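Local atomic coordinates of beta-porphyranase A (Bacteroides plebeius, PDB entry 4AW7), a protein that hydrolyses the beta-1,4 linkages of the sulfated red-algal polysaccharide porphyran, between beta-D-galactose and alpha-L-galactose-6-sulfate, as a family 86 glycoside hydrolase of a human gut bacterium. Residues Y193-P198 and F226-Y231; P267-E272 and L311-P316; E142-P147 and E165-F170. All blocks are in the same frame, centred on the assembly; numbering follows the deposited sequence. Where two conformers were deposited one is given.

Overall arrangement
The three contacts lie in the catalytic (beta/alpha)8 barrel. Contacts 1 and 2 are in the same curled parallel sheet, with centres about 10 Å apart. They join through neighbouring strands 225-233 and 268-276. Contact 3 packs the loop after strand 136-142 on the helix that follows it. Its centre is about 12 Å from that of contact 1 and about 18 Å from that of contact 2. E142 ties all three: its OE2 is 2.6 Å from S227 OG and 2.7 Å from S271 OG. Their catalytic ends converge on one galactose, with E272 inferred as nucleophile, E146 as proton donor, and H229, Y231 and N145 around them.

Contact 1 of 3, residues Y193-P198 and F226-Y231; sequences YAAAYP and FSVHLY. With K (potassium ion), chain F; GLA (alpha-D-galactopyranose), chain B; GAL (beta-D-galactopyranose), chain D.
A195 pairs with V228 where strands 193-195 and 226-231 run parallel, 18° apart, with axes 4.2 Å apart at closest approach. Two backbone bonds hold the pair. A195 N donates to S227 O at 3.3 Å, and H229 N donates to A195 O at 2.8 Å. The first bond is long but nearly straight. A194 has a left-handed backbone conformation that interrupts the regular strand. Its N-H reaches a side chain, giving a hydrogen bond of 2.9 Å from A194 N to S227 OG. The S227 hydroxyl sits between its own backbone N and carbonyl carbon (chi1 66°), which brings OG alongside the first strand. E142 binds the same hydroxyl from outside the contact.

The H229 ring lies beside the end of the first strand. A194 O stands over one ring face, offset toward the rim and 3.7 Å above the plane. A195 CB meets V228 CG1 on one side of the sheet. The galactose was modelled as both anomers. H229 ND1 lies 3.2 Å from O1 of the alpha form. A bond from ND1 to E146 is doubtful, because E146 was modelled in two conformers. Y231 OH lies 3.2 Å from O6 of either anomer. With I276 and F317, Y231 forms a pocket at subsite -1 that contributes to methyl-galactose tolerance.

At the other side of the first segment, Y193 OH binds a potassium ion at 2.9 Å. Y197 O is a second, longer ligand, and Y207 completes the protein part of the site. M212 and F215 of helix 212-219 pack on Y193. V250 and L251 of helix 245-262 cover P198 and V228, and strand 268-276 continues the sheet beyond V228.

Contact 2 of 3, residues P267-E272 and L311-P316; sequences PLAISE and LFISIP. With GLA (alpha-D-galactopyranose), chain B; GAL (beta-D-galactopyranose), chain D.
P267 lies over the face of the F312 ring in a CH-pi contact. P267 CB sits 3.6 Å from the ring centroid and only 3° off the ring normal, so it stands over the middle of the ring. F312 CG is anti to its own carbonyl carbon (chi1 -78°), which swings the ring back beneath P267. F140 meets the same ring from elsewhere in the barrel.

The side chains of L311 and I270 cross at about a right angle. L311 CD1 touches I270 CG1 at 4.1 Å. Next to them, the beta carbons of I270 and S314 come within 3.9 Å on the same side of the sheet. A269 CB and I313 CG2 meet on the other side.

The parallel strands are stitched by three backbone bonds. F312 N donates to L268 O at 2.8 Å, I270 N to I313 O at 3.0 Å, and I315 N to I270 O at 2.9 Å. I315 CB then presses on S271 O at 3.4 Å. That carbonyl oxygen is buried without a polar partner in the model.

E272, the inferred nucleophile, carries its carboxylate to the galactose, with E272 OE2 2.6 Å from the sugar O2. Y231 holds OE1 and R69 forms a salt bridge with OE2. The chemistry is thus divided: apolar packing and backbone bonds fix the strands, while the polar contacts that place the carboxylate come from outside the pair.

Contact 3 of 3, residues E142-P147 and E165-F170; sequences EPLNEP and ELMVDF. With GAL (beta-D-galactopyranose), chain D; GLA (alpha-D-galactopyranose), chain B.
P143, L144 and P147 belong to the loop that carries the inferred proton donor E146, and they pack on M167 and F170 of helix 160-179. No hydrogen bond crosses this interface. The side chains of L144 and F170 cross at about a right angle, with L144 CD1 3.8 Å from F170 CD2. L144 CG and CD2 also touch the ring, at CE2, so the branched end of the leucine rests on one side of the phenylalanine. The F170 ring extends from the helix to the loop with CG trans to the backbone N (chi1 -175°). P143 CB approaches the same ring atom, F170 CE2, at 4.3 Å.

M167 reaches across with an extended chain. Its SD lies 3.7 Å from P147 CB, and its methyl CE comes within 3.2 Å of P147 O. M167 CG also touches L144 CD1.

The other side of the loop faces the substrate. N145 ND2 gives the galactose O2 a nearly straight hydrogen bond of 2.8 Å (170° at the hydrogen). N145 OD1 accepts from R69 NH2, so both ends of the amide are used and its rotation is fixed. A leucine in place of N145 would probably leave the sugar O2 without this donor and R69 without this acceptor.

An asparagine just before the acid glutamate, at the end of the fourth barrel strand, is typical of clan GH-A (beta/alpha)8 glycosidases. Here the same loop is backed by the helix that follows that strand.

Contact 1 of 3, residues Y193-P198 and F226-Y231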
loop_
_atom_site.group_PDB
_atom_site.type_symbol
_atom_site.label_atom_id
_atom_site.label_comp_id
_atom_site.label_asym_id
_atom_site.label_seq_id
_atom_site.Cartn_x
_atom_site.Cartn_y
_atom_site.Cartn_z
ATOM N N TYR A 193 -4.254 6.988 -10.225
ATOM C CA TYR A 193 -4.839 8.340 -10.151
ATOM C C TYR A 193 -5.026 8.879 -8.744
ATOM O O TYR A 193 -5.803 9.781 -8.543
ATOM C CB TYR A 193 -6.156 8.392 -10.942
ATOM C CG TYR A 193 -7.270 7.515 -10.397
ATOM C CD1 TYR A 193 -8.182 7.984 -9.463
ATOM C CD2 TYR A 193 -7.436 6.208 -10.846
ATOM C CE1 TYR A 193 -9.197 7.176 -8.980
ATOM C CE2 TYR A 193 -8.440 5.421 -10.360
ATOM C CZ TYR A 193 -9.305 5.888 -9.424
ATOM O OH TYR A 193 -10.351 5.076 -8.938
ATOM N N ALA A 194 -4.287 8.348 -7.785
ATOM C CA ALA A 194 -4.368 8.790 -6.403
ATOM C C ALA A 194 -5.770 8.555 -5.877
ATOM O O ALA A 194 -6.394 9.439 -5.269
ATOM C CB ALA A 194 -3.937 10.277 -6.234
ATOM N N ALA A 195 -6.248 7.317 -6.045
ATOM C CA ALA A 195 -7.668 6.992 -5.816
ATOM C C ALA A 195 -8.040 7.096 -4.336
ATOM O O ALA A 195 -7.490 6.384 -3.477
ATOM C CB ALA A 195 -7.904 5.602 -6.306
ATOM N N ALA A 196 -9.039 7.917 -4.058
ATOM C CA ALA A 196 -9.528 8.111 -2.684
ATOM C C ALA A 196 -10.444 7.088 -2.192
ATOM O O ALA A 196 -10.594 6.907 -0.984
ATOM C CB ALA A 196 -10.317 9.424 -2.616
ATOM N N TYR A 197 -11.137 6.441 -3.081
ATOM C CA TYR A 197 -12.371 5.643 -2.685
ATOM C C TYR A 197 -12.355 4.393 -3.547
ATOM O O TYR A 197 -13.045 4.326 -4.567
ATOM C CB TYR A 197 -13.701 6.444 -2.856
ATOM C CG TYR A 197 -14.992 5.664 -2.638
ATOM C CD1 TYR A 197 -15.323 5.185 -1.364
ATOM C CD2 TYR A 197 -15.917 5.465 -3.681
ATOM C CE1 TYR A 197 -16.514 4.520 -1.130
ATOM C CE2 TYR A 197 -17.125 4.773 -3.446
ATOM C CZ TYR A 197 -17.413 4.310 -2.182
ATOM O OH TYR A 197 -18.594 3.593 -1.927
ATOM N N PRO A 198 -11.559 3.374 -3.205
ATOM C CA PRO A 198 -11.314 2.253 -4.131
ATOM C C PRO A 198 -12.409 1.177 -4.017
ATOM O O PRO A 198 -12.139 -0.017 -3.792
ATOM C CB PRO A 198 -9.950 1.762 -3.676
ATOM C CG PRO A 198 -9.932 2.014 -2.217
ATOM C CD PRO A 198 -10.610 3.364 -2.070
ATOM N N PHE A 226 0.397 2.539 -10.737
ATOM C CA PHE A 226 -0.975 2.879 -10.330
ATOM C C PHE A 226 -1.010 3.132 -8.854
ATOM O O PHE A 226 -0.444 2.376 -8.066
ATOM C CB PHE A 226 -1.941 1.768 -10.746
ATOM C CG PHE A 226 -1.947 1.572 -12.247
ATOM C CD1 PHE A 226 -2.398 2.591 -13.076
ATOM C CD2 PHE A 226 -1.493 0.409 -12.824
ATOM C CE1 PHE A 226 -2.362 2.455 -14.455
ATOM C CE2 PHE A 226 -1.448 0.274 -14.214
ATOM C CZ PHE A 226 -1.886 1.299 -15.019
ATOM N N SER A 227 -1.713 4.194 -8.465
ATOM C CA SER A 227 -1.741 4.648 -7.092
ATOM C C SER A 227 -3.144 4.732 -6.519
ATOM O O SER A 227 -4.090 5.157 -7.180
ATOM C CB SER A 227 -1.022 5.983 -6.953
ATOM O OG SER A 227 -1.653 7.043 -7.623
ATOM N N VAL A 228 -3.237 4.330 -5.249
ATOM C CA VAL A 228 -4.447 4.327 -4.478
ATOM C C VAL A 228 -4.132 4.741 -3.045
ATOM O O VAL A 228 -3.002 4.637 -2.582
ATOM C CB VAL A 228 -5.166 2.986 -4.509
ATOM C CG1 VAL A 228 -5.431 2.453 -5.948
ATOM C CG2 VAL A 228 -4.474 2.034 -3.702
ATOM N N HIS A 229 -5.167 5.192 -2.348
ATOM C CA HIS A 229 -5.126 5.497 -0.928
ATOM C C HIS A 229 -5.891 4.430 -0.172
ATOM O O HIS A 229 -6.980 4.012 -0.621
ATOM C CB HIS A 229 -5.767 6.856 -0.677
ATOM C CG HIS A 229 -5.036 7.977 -1.342
ATOM N ND1 HIS A 229 -5.551 9.256 -1.456
ATOM C CD2 HIS A 229 -3.827 7.989 -1.949
ATOM C CE1 HIS A 229 -4.636 9.999 -2.074
ATOM N NE2 HIS A 229 -3.597 9.256 -2.384
ATOM N N LEU A 230 -5.316 3.960 0.930
ATOM C CA LEU A 230 -5.915 2.895 1.736
ATOM C C LEU A 230 -6.162 3.366 3.152
ATOM O O LEU A 230 -5.210 3.610 3.906
ATOM C CB LEU A 230 -5.009 1.655 1.759
ATOM C CG LEU A 230 -4.805 0.945 0.426
ATOM C CD1 LEU A 230 -3.743 -0.139 0.609
ATOM C CD2 LEU A 230 -6.117 0.391 -0.154
ATOM N N TYR A 231 -7.441 3.445 3.514
ATOM C CA TYR A 231 -7.842 3.916 4.828
ATOM C C TYR A 231 -8.816 2.964 5.518
ATOM O O TYR A 231 -9.739 2.420 4.878
ATOM C CB TYR A 231 -8.514 5.291 4.720
ATOM C CG TYR A 231 -7.498 6.404 4.551
ATOM C CD1 TYR A 231 -6.812 6.894 5.654
ATOM C CD2 TYR A 231 -7.224 6.952 3.328
ATOM C CE1 TYR A 231 -5.878 7.890 5.521
ATOM C CE2 TYR A 231 -6.279 7.970 3.185
ATOM C CZ TYR A 231 -5.638 8.437 4.309
ATOM O OH TYR A 231 -4.714 9.455 4.203
HETATM K K K F . -11.498 6.133 -6.541
HETATM C C1 GLA B . -7.315 11.781 1.339
HETATM C C2 GLA B . -6.701 13.180 1.137
HETATM C C3 GLA B . -5.999 13.658 2.395
HETATM C C4 GLA B . -6.830 13.431 3.632
HETATM C C5 GLA B . -7.247 11.952 3.703
HETATM C C6 GLA B . -7.842 11.635 5.124
HETATM O O1 GLA B . -6.460 10.722 1.262
HETATM O O2 GLA B . -5.808 13.163 -0.024
HETATM O O3 GLA B . -5.777 15.043 2.369
HETATM O O4 GLA B . -7.993 14.283 3.606
HETATM O O5 GLA B . -8.119 11.729 2.503
HETATM O O6 GLA B . -6.724 11.172 6.003
HETATM C C1 GAL D . -7.315 11.781 1.339
HETATM C C2 GAL D . -6.701 13.180 1.137
HETATM C C3 GAL D . -5.999 13.658 2.395
HETATM C C4 GAL D . -6.830 13.431 3.632
HETATM C C5 GAL D . -7.247 11.952 3.703
HETATM C C6 GAL D . -7.842 11.635 5.124
HETATM O O1 GAL D . -8.020 11.418 0.086
HETATM O O2 GAL D . -5.808 13.163 -0.024
HETATM O O3 GAL D . -5.777 15.043 2.369
HETATM O O4 GAL D . -7.993 14.283 3.606
HETATM O O5 GAL D . -8.119 11.729 2.503
HETATM O O6 GAL D . -6.724 11.172 6.003
#

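Contact 2 of 3, residues P267-E272 and L311-P316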
loop_
_atom_site.group_PDB
_atom_site.type_symbol
_atom_site.label_atom_id
_atom_site.label_comp_id
_atom_site.label_asym_id
_atom_site.label_seq_id
_atom_site.Cartn_x
_atom_site.Cartn_y
_atom_site.Cartn_z
ATOM N N PRO A 267 3.908 -1.509 -11.398
ATOM C CA PRO A 267 4.025 -1.286 -9.965
ATOM C C PRO A 267 2.905 -0.426 -9.387
ATOM O O PRO A 267 2.340 0.430 -10.061
ATOM C CB PRO A 267 5.387 -0.616 -9.820
ATOM C CG PRO A 267 6.167 -1.169 -10.969
ATOM C CD PRO A 267 5.147 -1.144 -12.077
ATOM N N LEU A 268 2.642 -0.652 -8.119
ATOM C CA LEU A 268 1.725 0.116 -7.316
ATOM C C LEU A 268 2.422 1.179 -6.516
ATOM O O LEU A 268 3.590 1.068 -6.171
ATOM C CB LEU A 268 0.999 -0.832 -6.361
ATOM C CG LEU A 268 0.338 -2.017 -7.000
ATOM C CD1 LEU A 268 -0.145 -2.986 -5.876
ATOM C CD2 LEU A 268 -0.766 -1.672 -7.975
ATOM N N ALA A 269 1.684 2.223 -6.164
ATOM C CA ALA A 269 2.154 3.221 -5.208
ATOM C C ALA A 269 1.009 3.533 -4.268
ATOM O O ALA A 269 -0.094 3.872 -4.730
ATOM C CB ALA A 269 2.633 4.479 -5.930
ATOM N N ILE A 270 1.209 3.339 -2.966
ATOM C CA ILE A 270 0.187 3.616 -1.976
ATOM C C ILE A 270 0.522 4.972 -1.391
ATOM O O ILE A 270 1.291 5.097 -0.443
ATOM C CB ILE A 270 0.044 2.504 -0.905
ATOM C CG1 ILE A 270 -0.043 1.127 -1.556
ATOM C CG2 ILE A 270 -1.115 2.811 0.033
ATOM C CD1 ILE A 270 -1.199 0.991 -2.608
ATOM N N SER A 271 0.015 6.012 -2.051
ATOM C CA SER A 271 0.493 7.358 -1.750
ATOM C C SER A 271 -0.031 7.945 -0.443
ATOM O O SER A 271 0.493 8.949 0.026
ATOM C CB SER A 271 0.268 8.295 -2.955
ATOM O OG SER A 271 -1.070 8.230 -3.385
ATOM N N GLU A 272 -1.047 7.293 0.152
ATOM C CA GLU A 272 -1.481 7.524 1.529
ATOM C C GLU A 272 -2.050 6.224 2.076
ATOM O O GLU A 272 -2.823 5.572 1.399
ATOM C CB GLU A 272 -2.607 8.551 1.651
ATOM C CG GLU A 272 -2.342 9.925 1.017
ATOM C CD GLU A 272 -3.559 10.816 1.029
ATOM O OE1 GLU A 272 -4.507 10.569 1.807
ATOM O OE2 GLU A 272 -3.603 11.780 0.250
ATOM N N LEU A 311 5.936 -2.767 -5.899
ATOM C CA LEU A 311 5.576 -1.565 -5.133
ATOM C C LEU A 311 6.668 -0.526 -5.322
ATOM O O LEU A 311 7.810 -0.728 -4.932
ATOM C CB LEU A 311 5.411 -1.908 -3.660
ATOM C CG LEU A 311 4.990 -0.719 -2.756
ATOM C CD1 LEU A 311 3.529 -0.309 -2.972
ATOM C CD2 LEU A 311 5.232 -1.093 -1.290
ATOM N N PHE A 312 6.309 0.621 -5.901
ATOM C CA PHE A 312 7.258 1.714 -5.951
ATOM C C PHE A 312 7.570 2.327 -4.579
ATOM O O PHE A 312 8.733 2.583 -4.218
ATOM C CB PHE A 312 6.745 2.874 -6.828
ATOM C CG PHE A 312 6.859 2.684 -8.322
ATOM C CD1 PHE A 312 7.946 2.131 -8.924
ATOM C CD2 PHE A 312 5.859 3.172 -9.149
ATOM C CE1 PHE A 312 8.050 2.039 -10.308
ATOM C CE2 PHE A 312 5.952 3.086 -10.528
ATOM C CZ PHE A 312 7.044 2.533 -11.099
ATOM N N ILE A 313 6.509 2.589 -3.831
ATOM C CA ILE A 313 6.581 3.358 -2.593
ATOM C C ILE A 313 5.231 3.253 -1.901
ATOM O O ILE A 313 4.209 3.125 -2.575
ATOM C CB ILE A 313 6.986 4.828 -2.866
ATOM C CG1 ILE A 313 7.387 5.566 -1.586
ATOM C CG2 ILE A 313 5.904 5.572 -3.652
ATOM C CD1 ILE A 313 8.140 6.904 -1.807
ATOM N N SER A 314 5.237 3.425 -0.592
ATOM C CA SER A 314 4.044 3.582 0.220
ATOM C C SER A 314 4.336 4.652 1.261
ATOM O O SER A 314 5.487 4.813 1.693
ATOM C CB SER A 314 3.548 2.285 0.841
ATOM O OG SER A 314 4.415 1.766 1.827
ATOM N N ILE A 315 3.312 5.382 1.663
ATOM C CA ILE A 315 3.453 6.539 2.554
ATOM C C ILE A 315 2.417 6.478 3.665
ATOM O O ILE A 315 1.233 6.734 3.451
ATOM C CB ILE A 315 3.243 7.871 1.799
ATOM C CG1 ILE A 315 4.080 8.003 0.503
ATOM C CG2 ILE A 315 3.490 9.076 2.751
ATOM C CD1 ILE A 315 5.539 8.172 0.675
ATOM N N PRO A 316 2.829 6.134 4.890
ATOM C CA PRO A 316 1.973 6.261 6.057
ATOM C C PRO A 316 1.447 7.704 6.162
ATOM O O PRO A 316 2.228 8.644 5.994
ATOM C CB PRO A 316 2.986 5.935 7.207
ATOM C CG PRO A 316 4.003 5.093 6.573
ATOM C CD PRO A 316 4.184 5.689 5.253
HETATM C C1 GLA B . -7.315 11.781 1.339
HETATM C C2 GLA B . -6.701 13.180 1.137
HETATM C C3 GLA B . -5.999 13.658 2.395
HETATM C C4 GLA B . -6.830 13.431 3.632
HETATM C C5 GLA B . -7.247 11.952 3.703
HETATM C C6 GLA B . -7.842 11.635 5.124
HETATM O O1 GLA B . -6.460 10.722 1.262
HETATM O O2 GLA B . -5.808 13.163 -0.024
HETATM O O3 GLA B . -5.777 15.043 2.369
HETATM O O4 GLA B . -7.993 14.283 3.606
HETATM O O5 GLA B . -8.119 11.729 2.503
HETATM O O6 GLA B . -6.724 11.172 6.003
HETATM C C1 GAL D . -7.315 11.781 1.339
HETATM C C2 GAL D . -6.701 13.180 1.137
HETATM C C3 GAL D . -5.999 13.658 2.395
HETATM C C4 GAL D . -6.830 13.431 3.632
HETATM C C5 GAL D . -7.247 11.952 3.703
HETATM C C6 GAL D . -7.842 11.635 5.124
HETATM O O1 GAL D . -8.020 11.418 0.086
HETATM O O2 GAL D . -5.808 13.163 -0.024
HETATM O O3 GAL D . -5.777 15.043 2.369
HETATM O O4 GAL D . -7.993 14.283 3.606
HETATM O O5 GAL D . -8.119 11.729 2.503
HETATM O O6 GAL D . -6.724 11.172 6.003
#

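Contact 3 of 3, residues E142-P147 and E165-F170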
loop_
_atom_site.group_PDB
_atom_site.type_symbol
_atom_site.label_atom_id
_atom_site.label_comp_id
_atom_site.label_asym_id
_atom_site.label_seq_id
_atom_site.Cartn_x
_atom_site.Cartn_y
_atom_site.Cartn_z
ATOM N N GLU A 142 2.440 12.505 -9.444
ATOM C CA GLU A 142 1.087 11.951 -9.300
ATOM C C GLU A 142 0.144 13.131 -9.582
ATOM O O GLU A 142 -0.266 13.848 -8.667
ATOM C CB GLU A 142 0.941 11.394 -7.896
ATOM C CG GLU A 142 -0.327 10.622 -7.611
ATOM C CD GLU A 142 -0.394 10.125 -6.165
ATOM O OE1 GLU A 142 0.016 10.871 -5.254
ATOM O OE2 GLU A 142 -0.898 8.984 -5.986
ATOM N N PRO A 143 -0.128 13.405 -10.884
ATOM C CA PRO A 143 -0.685 14.697 -11.294
ATOM C C PRO A 143 -1.827 15.331 -10.503
ATOM O O PRO A 143 -1.819 16.519 -10.310
ATOM C CB PRO A 143 -1.079 14.390 -12.736
ATOM C CG PRO A 143 0.027 13.541 -13.245
ATOM C CD PRO A 143 0.463 12.714 -12.049
ATOM N N LEU A 144 -2.858 14.559 -10.145
ATOM C CA LEU A 144 -3.991 15.096 -9.394
ATOM C C LEU A 144 -4.380 14.184 -8.251
ATOM O O LEU A 144 -4.665 13.009 -8.479
ATOM C CB LEU A 144 -5.198 15.292 -10.319
ATOM C CG LEU A 144 -5.065 16.204 -11.529
ATOM C CD1 LEU A 144 -6.283 16.069 -12.431
ATOM C CD2 LEU A 144 -4.919 17.694 -11.050
ATOM N N ASN A 145 -4.425 14.725 -7.064
ATOM C CA ASN A 145 -4.835 13.966 -5.896
ATOM C C ASN A 145 -6.345 13.785 -5.869
ATOM O O ASN A 145 -7.092 14.750 -6.089
ATOM C CB ASN A 145 -4.422 14.720 -4.655
ATOM C CG ASN A 145 -4.739 13.946 -3.390
ATOM O OD1 ASN A 145 -4.329 12.782 -3.248
ATOM N ND2 ASN A 145 -5.465 14.574 -2.462
ATOM N N GLU A 146 -6.798 12.565 -5.560
ATOM C CA GLU A 146 -8.223 12.211 -5.430
ATOM C C GLU A 146 -9.135 12.973 -6.400
ATOM O O GLU A 146 -10.078 13.659 -6.015
ATOM C CB GLU A 146 -8.658 12.335 -3.992
ATOM C CG GLU A 146 -7.781 11.458 -3.096
ATOM C CD GLU A 146 -8.289 11.349 -1.711
ATOM O OE1 GLU A 146 -9.189 12.112 -1.325
ATOM O OE2 GLU A 146 -7.753 10.486 -0.977
ATOM N N PRO A 147 -8.873 12.779 -7.699
ATOM C CA PRO A 147 -9.534 13.660 -8.651
ATOM C C PRO A 147 -11.015 13.398 -8.834
ATOM O O PRO A 147 -11.784 14.352 -8.947
ATOM C CB PRO A 147 -8.778 13.389 -9.971
ATOM C CG PRO A 147 -8.206 11.986 -9.813
ATOM C CD PRO A 147 -7.871 11.913 -8.349
ATOM N N GLU A 165 -13.214 11.917 -17.417
ATOM C CA GLU A 165 -12.487 11.646 -18.640
ATOM C C GLU A 165 -11.423 12.717 -18.936
ATOM O O GLU A 165 -10.304 12.407 -19.353
ATOM C CB GLU A 165 -13.445 11.469 -19.829
ATOM C CG GLU A 165 -14.274 10.209 -19.735
ATOM C CD GLU A 165 -15.398 10.107 -20.725
ATOM O OE1 GLU A 165 -15.623 11.080 -21.471
ATOM O OE2 GLU A 165 -16.071 9.065 -20.737
ATOM N N LEU A 166 -11.751 13.986 -18.719
ATOM C CA LEU A 166 -10.785 15.081 -18.880
ATOM C C LEU A 166 -9.610 14.906 -17.892
ATOM O O LEU A 166 -8.440 15.084 -18.276
ATOM C CB LEU A 166 -11.483 16.436 -18.676
ATOM C CG LEU A 166 -10.593 17.691 -18.779
ATOM C CD1 LEU A 166 -9.945 17.751 -20.188
ATOM C CD2 LEU A 166 -11.402 18.921 -18.487
ATOM N N MET A 167 -9.897 14.535 -16.658
ATOM C CA MET A 167 -8.836 14.315 -15.654
ATOM C C MET A 167 -7.921 13.173 -16.094
ATOM O O MET A 167 -6.695 13.256 -15.931
ATOM C CB MET A 167 -9.507 14.027 -14.324
ATOM C CG MET A 167 -10.125 15.233 -13.683
ATOM S SD MET A 167 -11.268 14.778 -12.337
ATOM C CE MET A 167 -11.375 16.345 -11.447
ATOM N N VAL A 168 -8.495 12.124 -16.644
ATOM C CA VAL A 168 -7.701 11.016 -17.142
ATOM C C VAL A 168 -6.858 11.447 -18.344
ATOM O O VAL A 168 -5.693 11.066 -18.459
ATOM C CB VAL A 168 -8.558 9.783 -17.437
ATOM C CG1 VAL A 168 -7.743 8.646 -18.056
ATOM C CG2 VAL A 168 -9.245 9.291 -16.134
ATOM N N ASP A 169 -7.426 12.264 -19.250
ATOM C CA ASP A 169 -6.681 12.760 -20.395
ATOM C C ASP A 169 -5.504 13.650 -19.962
ATOM O O ASP A 169 -4.452 13.649 -20.598
ATOM C CB ASP A 169 -7.623 13.519 -21.331
ATOM C CG ASP A 169 -8.553 12.627 -22.099
ATOM O OD1 ASP A 169 -8.328 11.399 -22.200
ATOM O OD2 ASP A 169 -9.551 13.185 -22.654
ATOM N N PHE A 170 -5.699 14.411 -18.895
ATOM C CA PHE A 170 -4.657 15.252 -18.287
ATOM C C PHE A 170 -3.519 14.339 -17.823
ATOM O O PHE A 170 -2.350 14.547 -18.196
ATOM C CB PHE A 170 -5.322 16.035 -17.156
ATOM C CG PHE A 170 -4.487 17.065 -16.437
ATOM C CD1 PHE A 170 -4.436 18.369 -16.865
ATOM C CD2 PHE A 170 -3.869 16.752 -15.233
ATOM C CE1 PHE A 170 -3.768 19.331 -16.145
ATOM C CE2 PHE A 170 -3.227 17.696 -14.497
ATOM C CZ PHE A 170 -3.145 18.998 -14.961
HETATM C C1 GAL D . -7.315 11.781 1.339
HETATM C C2 GAL D . -6.701 13.180 1.137
HETATM C C3 GAL D . -5.999 13.658 2.395
HETATM C C4 GAL D . -6.830 13.431 3.632
HETATM C C5 GAL D . -7.247 11.952 3.703
HETATM C C6 GAL D . -7.842 11.635 5.124
HETATM O O1 GAL D . -8.020 11.418 0.086
HETATM O O2 GAL D . -5.808 13.163 -0.024
HETATM O O3 GAL D . -5.777 15.043 2.369
HETATM O O4 GAL D . -7.993 14.283 3.606
HETATM O O5 GAL D . -8.119 11.729 2.503
HETATM O O6 GAL D . -6.724 11.172 6.003
HETATM C C1 GLA B . -7.315 11.781 1.339
HETATM C C2 GLA B . -6.701 13.180 1.137
HETATM C C3 GLA B . -5.999 13.658 2.395
HETATM C C4 GLA B . -6.830 13.431 3.632
HETATM C C5 GLA B . -7.247 11.952 3.703
HETATM C C6 GLA B . -7.842 11.635 5.124
HETATM O O1 GLA B . -6.460 10.722 1.262
HETATM O O2 GLA B . -5.808 13.163 -0.024
HETATM O O3 GLA B . -5.777 15.043 2.369
HETATM O O4 GLA B . -7.993 14.283 3.606
HETATM O O5 GLA B . -8.119 11.729 2.503
HETATM O O6 GLA B . -6.724 11.172 6.003
#